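Long-range contact in RTX toxin RtxA (Vibrio vulnificus MO6-24/O, PDB 6IMP), which is a secreted bacterial toxin whose alpha/beta hydrolase-fold domain, crystallised here, probably acts as a hydrolase effector in virulence: residues Q55-K69 against E75-G86. Numbering follows the deposited sequence.
Sequences QTLLDHAVENGESQK and EAGRLTGYYHQG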
loop_
_atom_site.group_PDB
_atom_site.type_symbol
_atom_site.label_atom_id
_atom_site.label_comp_id
_atom_site.label_asym_id
_atom_site.label_seq_id
_atom_site.Cartn_x
_atom_site.Cartn_y
_atom_site.Cartn_z
ATOM N N GLN A 55 -18.117 -7.594 1.132
ATOM C CA GLN A 55 -18.077 -8.816 0.334
ATOM C C GLN A 55 -19.191 -8.788 -0.709
ATOM O O GLN A 55 -18.931 -8.956 -1.902
ATOM C CB GLN A 55 -18.195 -10.062 1.238
ATOM C CG GLN A 55 -17.923 -11.408 0.556
ATOM C CD GLN A 55 -16.700 -11.404 -0.354
ATOM O OE1 GLN A 55 -15.590 -11.739 0.072
ATOM N NE2 GLN A 55 -16.900 -11.029 -1.617
ATOM N N THR A 56 -20.416 -8.508 -0.258
ATOM C CA THR A 56 -21.584 -8.457 -1.146
ATOM C C THR A 56 -21.339 -7.484 -2.315
ATOM O O THR A 56 -21.478 -7.866 -3.482
ATOM C CB THR A 56 -22.884 -8.085 -0.384
ATOM O OG1 THR A 56 -22.637 -6.981 0.488
ATOM C CG2 THR A 56 -23.381 -9.251 0.446
ATOM N N LEU A 57 -20.900 -6.266 -2.003
ATOM C CA LEU A 57 -20.526 -5.300 -3.042
ATOM C C LEU A 57 -19.518 -5.878 -4.044
ATOM O O LEU A 57 -19.500 -5.486 -5.216
ATOM C CB LEU A 57 -19.931 -4.038 -2.422
ATOM C CG LEU A 57 -20.797 -3.178 -1.501
ATOM C CD1 LEU A 57 -19.976 -1.962 -1.070
ATOM C CD2 LEU A 57 -22.102 -2.757 -2.164
ATOM N N LEU A 58 -18.651 -6.766 -3.553
ATOM C CA LEU A 58 -17.610 -7.406 -4.370
ATOM C C LEU A 58 -18.132 -8.581 -5.173
ATOM O O LEU A 58 -17.657 -8.832 -6.274
ATOM C CB LEU A 58 -16.465 -7.907 -3.485
ATOM C CG LEU A 58 -15.456 -6.867 -3.003
ATOM C CD1 LEU A 58 -14.741 -7.382 -1.766
ATOM C CD2 LEU A 58 -14.458 -6.523 -4.099
ATOM N N ASP A 59 -19.026 -9.360 -4.570
ATOM C CA ASP A 59 -19.718 -10.446 -5.272
ATOM C C ASP A 59 -20.483 -9.876 -6.452
ATOM O O ASP A 59 -20.351 -10.348 -7.587
ATOM C CB ASP A 59 -20.706 -11.151 -4.334
ATOM C CG ASP A 59 -20.021 -12.002 -3.294
ATOM O OD1 ASP A 59 -18.806 -12.261 -3.437
ATOM O OD2 ASP A 59 -20.702 -12.419 -2.331
ATOM N N HIS A 60 -21.284 -8.851 -6.175
ATOM C CA HIS A 60 -21.952 -8.116 -7.230
ATOM C C HIS A 60 -20.946 -7.728 -8.324
ATOM O O HIS A 60 -21.116 -8.101 -9.475
ATOM C CB HIS A 60 -22.677 -6.886 -6.670
ATOM C CG HIS A 60 -23.717 -6.325 -7.596
ATOM N ND1 HIS A 60 -24.982 -6.869 -7.719
ATOM C CD2 HIS A 60 -23.678 -5.270 -8.445
ATOM C CE1 HIS A 60 -25.673 -6.175 -8.606
ATOM N NE2 HIS A 60 -24.906 -5.199 -9.061
ATOM N N ALA A 61 -19.860 -7.061 -7.953
ATOM C CA ALA A 61 -18.889 -6.594 -8.948
ATOM C C ALA A 61 -18.463 -7.703 -9.919
ATOM O O ALA A 61 -18.443 -7.486 -11.131
ATOM C CB ALA A 61 -17.675 -5.982 -8.272
ATOM N N VAL A 62 -18.145 -8.888 -9.391
ATOM C CA VAL A 62 -17.761 -10.021 -10.247
ATOM C C VAL A 62 -18.898 -10.449 -11.179
ATOM O O VAL A 62 -18.663 -10.690 -12.364
ATOM C CB VAL A 62 -17.196 -11.248 -9.470
ATOM C CG1 VAL A 62 -15.960 -10.864 -8.678
ATOM C CG2 VAL A 62 -18.227 -11.880 -8.550
ATOM N N GLU A 63 -20.127 -10.473 -10.657
ATOM C CA GLU A 63 -21.307 -10.888 -11.436
ATOM C C GLU A 63 -21.616 -9.945 -12.609
ATOM O O GLU A 63 -21.965 -10.401 -13.697
ATOM C CB GLU A 63 -22.538 -11.042 -10.533
ATOM C CG GLU A 63 -22.445 -12.229 -9.583
ATOM C CD GLU A 63 -23.739 -12.503 -8.833
ATOM O OE1 GLU A 63 -23.832 -12.122 -7.642
ATOM O OE2 GLU A 63 -24.656 -13.115 -9.429
ATOM N N ASN A 64 -21.446 -8.640 -12.397
ATOM C CA ASN A 64 -21.532 -7.650 -13.491
ATOM C C ASN A 64 -20.337 -7.696 -14.476
ATOM O O ASN A 64 -20.354 -7.003 -15.491
ATOM C CB ASN A 64 -21.635 -6.218 -12.926
ATOM C CG ASN A 64 -22.900 -5.985 -12.102
ATOM O OD1 ASN A 64 -23.601 -6.928 -11.723
ATOM N ND2 ASN A 64 -23.176 -4.713 -11.798
ATOM N N GLY A 65 -19.288 -8.451 -14.150
ATOM C CA GLY A 65 -18.021 -8.377 -14.891
ATOM C C GLY A 65 -17.330 -7.031 -14.730
ATOM O O GLY A 65 -16.593 -6.587 -15.620
ATOM N N GLU A 66 -17.597 -6.373 -13.599
ATOM C CA GLU A 66 -16.904 -5.139 -13.210
ATOM C C GLU A 66 -15.516 -5.464 -12.628
ATOM O O GLU A 66 -14.543 -4.754 -12.883
ATOM C CB GLU A 66 -17.738 -4.350 -12.180
ATOM C CG GLU A 66 -18.950 -3.624 -12.757
ATOM C CD GLU A 66 -19.780 -2.912 -11.689
ATOM O OE1 GLU A 66 -20.405 -3.601 -10.846
ATOM O OE2 GLU A 66 -19.824 -1.660 -11.697
ATOM N N SER A 67 -15.434 -6.540 -11.850
ATOM C CA SER A 67 -14.179 -6.948 -11.224
ATOM C C SER A 67 -14.037 -8.472 -11.234
ATOM O O SER A 67 -15.031 -9.186 -11.226
ATOM C CB SER A 67 -14.120 -6.420 -9.790
ATOM O OG SER A 67 -14.458 -5.043 -9.736
ATOM N N GLN A 68 -12.799 -8.960 -11.292
ATOM C CA GLN A 68 -12.519 -10.393 -11.136
ATOM C C GLN A 68 -11.568 -10.655 -9.969
ATOM O O GLN A 68 -10.588 -9.934 -9.787
ATOM C CB GLN A 68 -11.939 -10.990 -12.428
ATOM C CG GLN A 68 -10.643 -10.353 -12.920
ATOM C CD GLN A 68 -10.837 -9.490 -14.154
ATOM O OE1 GLN A 68 -11.826 -8.768 -14.278
ATOM N NE2 GLN A 68 -9.876 -9.547 -15.068
ATOM N N LYS A 69 -11.873 -11.695 -9.183
ATOM C CA LYS A 69 -10.924 -12.266 -8.210
ATOM C C LYS A 69 -9.602 -12.602 -8.881
ATOM O O LYS A 69 -9.582 -13.005 -10.046
ATOM C CB LYS A 69 -11.486 -13.542 -7.584
ATOM C CG LYS A 69 -12.678 -13.317 -6.676
ATOM C CD LYS A 69 -12.851 -14.460 -5.680
ATOM C CE LYS A 69 -13.398 -13.956 -4.352
ATOM N NZ LYS A 69 -13.695 -15.059 -3.401
ATOM N N GLU A 75 6.114 -15.207 -3.163
ATOM C CA GLU A 75 7.336 -15.930 -2.816
ATOM C C GLU A 75 7.193 -16.815 -1.556
ATOM O O GLU A 75 7.940 -17.777 -1.395
ATOM C CB GLU A 75 8.510 -14.962 -2.666
ATOM C CG GLU A 75 9.846 -15.661 -2.416
ATOM C CD GLU A 75 11.012 -14.700 -2.301
ATOM O OE1 GLU A 75 10.774 -13.471 -2.267
ATOM O OE2 GLU A 75 12.170 -15.179 -2.226
ATOM N N ALA A 76 6.229 -16.503 -0.689
ATOM C CA ALA A 76 5.966 -17.307 0.526
ATOM C C ALA A 76 4.648 -18.074 0.447
ATOM O O ALA A 76 4.301 -18.801 1.367
ATOM C CB ALA A 76 5.976 -16.423 1.770
ATOM N N GLY A 77 3.914 -17.923 -0.645
ATOM C CA GLY A 77 2.530 -18.414 -0.693
ATOM C C GLY A 77 1.692 -17.624 -1.680
ATOM O O GLY A 77 2.231 -16.973 -2.576
ATOM N N ARG A 78 0.371 -17.680 -1.526
ATOM C CA ARG A 78 -0.516 -16.998 -2.470
ATOM C C ARG A 78 -1.055 -15.655 -1.965
ATOM O O ARG A 78 -1.153 -15.410 -0.757
ATOM C CB ARG A 78 -1.620 -17.926 -2.981
ATOM C CG ARG A 78 -2.667 -18.351 -1.976
ATOM C CD ARG A 78 -3.388 -19.601 -2.462
ATOM N NE ARG A 78 -4.439 -20.011 -1.540
ATOM C CZ ARG A 78 -4.230 -20.631 -0.378
ATOM N NH1 ARG A 78 -5.260 -20.972 0.386
ATOM N NH2 ARG A 78 -3.000 -20.935 0.015
ATOM N N LEU A 79 -1.291 -14.765 -2.926
ATOM C CA LEU A 79 -1.640 -13.370 -2.665
ATOM C C LEU A 79 -2.980 -13.063 -3.319
ATOM O O LEU A 79 -3.091 -13.021 -4.548
ATOM C CB LEU A 79 -0.580 -12.427 -3.240
ATOM C CG LEU A 79 0.841 -12.524 -2.685
ATOM C CD1 LEU A 79 1.812 -11.720 -3.546
ATOM C CD2 LEU A 79 0.891 -12.053 -1.239
ATOM N N THR A 80 -3.989 -12.818 -2.497
ATOM C CA THR A 80 -5.361 -12.838 -2.973
ATOM C C THR A 80 -5.996 -11.456 -2.957
ATOM O O THR A 80 -5.818 -10.686 -2.013
ATOM C CB THR A 80 -6.197 -13.763 -2.105
ATOM O OG1 THR A 80 -6.162 -13.294 -0.757
ATOM C CG2 THR A 80 -5.644 -15.164 -2.168
ATOM N N GLY A 81 -6.718 -11.146 -4.024
ATOM C CA GLY A 81 -7.696 -10.062 -4.007
ATOM C C GLY A 81 -8.412 -9.914 -5.335
ATOM O O GLY A 81 -8.700 -10.902 -6.012
ATOM N N TYR A 82 -8.705 -8.673 -5.709
ATOM C CA TYR A 82 -9.423 -8.403 -6.951
ATOM C C TYR A 82 -8.651 -7.474 -7.876
ATOM O O TYR A 82 -7.759 -6.723 -7.458
ATOM C CB TYR A 82 -10.809 -7.827 -6.672
ATOM C CG TYR A 82 -11.662 -8.677 -5.757
ATOM C CD1 TYR A 82 -11.384 -8.761 -4.402
ATOM C CD2 TYR A 82 -12.776 -9.363 -6.239
ATOM C CE1 TYR A 82 -12.169 -9.521 -3.553
ATOM C CE2 TYR A 82 -13.580 -10.116 -5.394
ATOM C CZ TYR A 82 -13.273 -10.201 -4.051
ATOM O OH TYR A 82 -14.065 -10.962 -3.199
ATOM N N TYR A 83 -8.971 -7.598 -9.156
ATOM C CA TYR A 83 -8.682 -6.584 -10.145
ATOM C C TYR A 83 -9.995 -5.919 -10.496
ATOM O O TYR A 83 -10.872 -6.562 -11.060
ATOM C CB TYR A 83 -8.093 -7.239 -11.384
ATOM C CG TYR A 83 -7.558 -6.259 -12.379
ATOM C CD1 TYR A 83 -6.254 -5.803 -12.291
ATOM C CD2 TYR A 83 -8.352 -5.785 -13.415
ATOM C CE1 TYR A 83 -5.744 -4.897 -13.208
ATOM C CE2 TYR A 83 -7.855 -4.884 -14.342
ATOM C CZ TYR A 83 -6.549 -4.441 -14.237
ATOM O OH TYR A 83 -6.045 -3.538 -15.148
ATOM N N HIS A 84 -10.151 -4.651 -10.122
ATOM C CA HIS A 84 -11.344 -3.877 -10.502
ATOM C C HIS A 84 -11.058 -3.004 -11.731
ATOM O O HIS A 84 -10.020 -2.340 -11.787
ATOM C CB HIS A 84 -11.792 -2.963 -9.366
ATOM C CG HIS A 84 -11.684 -3.561 -8.000
ATOM N ND1 HIS A 84 -12.672 -4.353 -7.454
ATOM C CD2 HIS A 84 -10.781 -3.357 -7.012
ATOM C CE1 HIS A 84 -12.353 -4.661 -6.209
ATOM N NE2 HIS A 84 -11.212 -4.066 -5.913
ATOM N N GLN A 85 -12.008 -2.943 -12.670
ATOM C CA GLN A 85 -11.805 -2.191 -13.932
ATOM C C GLN A 85 -12.852 -1.119 -14.235
ATOM O O GLN A 85 -13.953 -1.116 -13.678
ATOM C CB GLN A 85 -11.656 -3.137 -15.137
ATOM C CG GLN A 85 -12.826 -4.061 -15.399
ATOM C CD GLN A 85 -12.371 -5.471 -15.724
ATOM O OE1 GLN A 85 -11.582 -5.683 -16.648
ATOM N NE2 GLN A 85 -12.840 -6.442 -14.942
ATOM N N GLY A 86 -12.478 -0.213 -15.136
ATOM C CA GLY A 86 -13.332 0.904 -15.542
ATOM C C GLY A 86 -14.436 0.492 -16.496
ATOM O O GLY A 86 -15.549 1.012 -16.425
#
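Gln68 and Tyr83 form a hydrogen-bonded pair of an antiparallel beta hairpin, Gln68 N giving to Tyr83 O (3.1 Å) and Tyr83 N to Gln68 O (2.9 Å). Strand 67-73 is the outermost strand on this side of the mixed sheet of the alpha/beta hydrolase fold, and strand 78-84 joins it to strand 129-133.

The apolar part of the contact centres on Tyr82. Leu58, on the helix that precedes the hairpin, is branched, and its CD2 covers the middle of the ring, 3.6 Å from the centroid, a CH-pi contact. Val62 CG1 meets the ring edge, while the aliphatic chain of Lys69 runs alongside, pointing the same way. A tyrosine suits this place because its hydroxyl can reach past the leucine to accept a nearly straight bond from Gln55 NE2 (164°).

Polar side chains bind the strand ends. Ser67 is short enough for OG to meet His84 ND1 in the imidazole plane (3.0 Å), a hydrogen bond in which either may donate; Leu58 CD2 touches the same ring's edge at CE1. With CG between backbone N and carbonyl carbon (chi1 59°) and a second bend at chi2, Gln85 turns its amide back, whose NE2 can serve two acceptors: Gln68 OE1, and Glu66 O from above the carbonyl plane. Gln85 N approaches Glu66 O nearly end-on.

The chemistry implies a helix held largely through Tyr82's face and hydroxyl, with backbone bonds setting the register and side-chain bonds adding polar links.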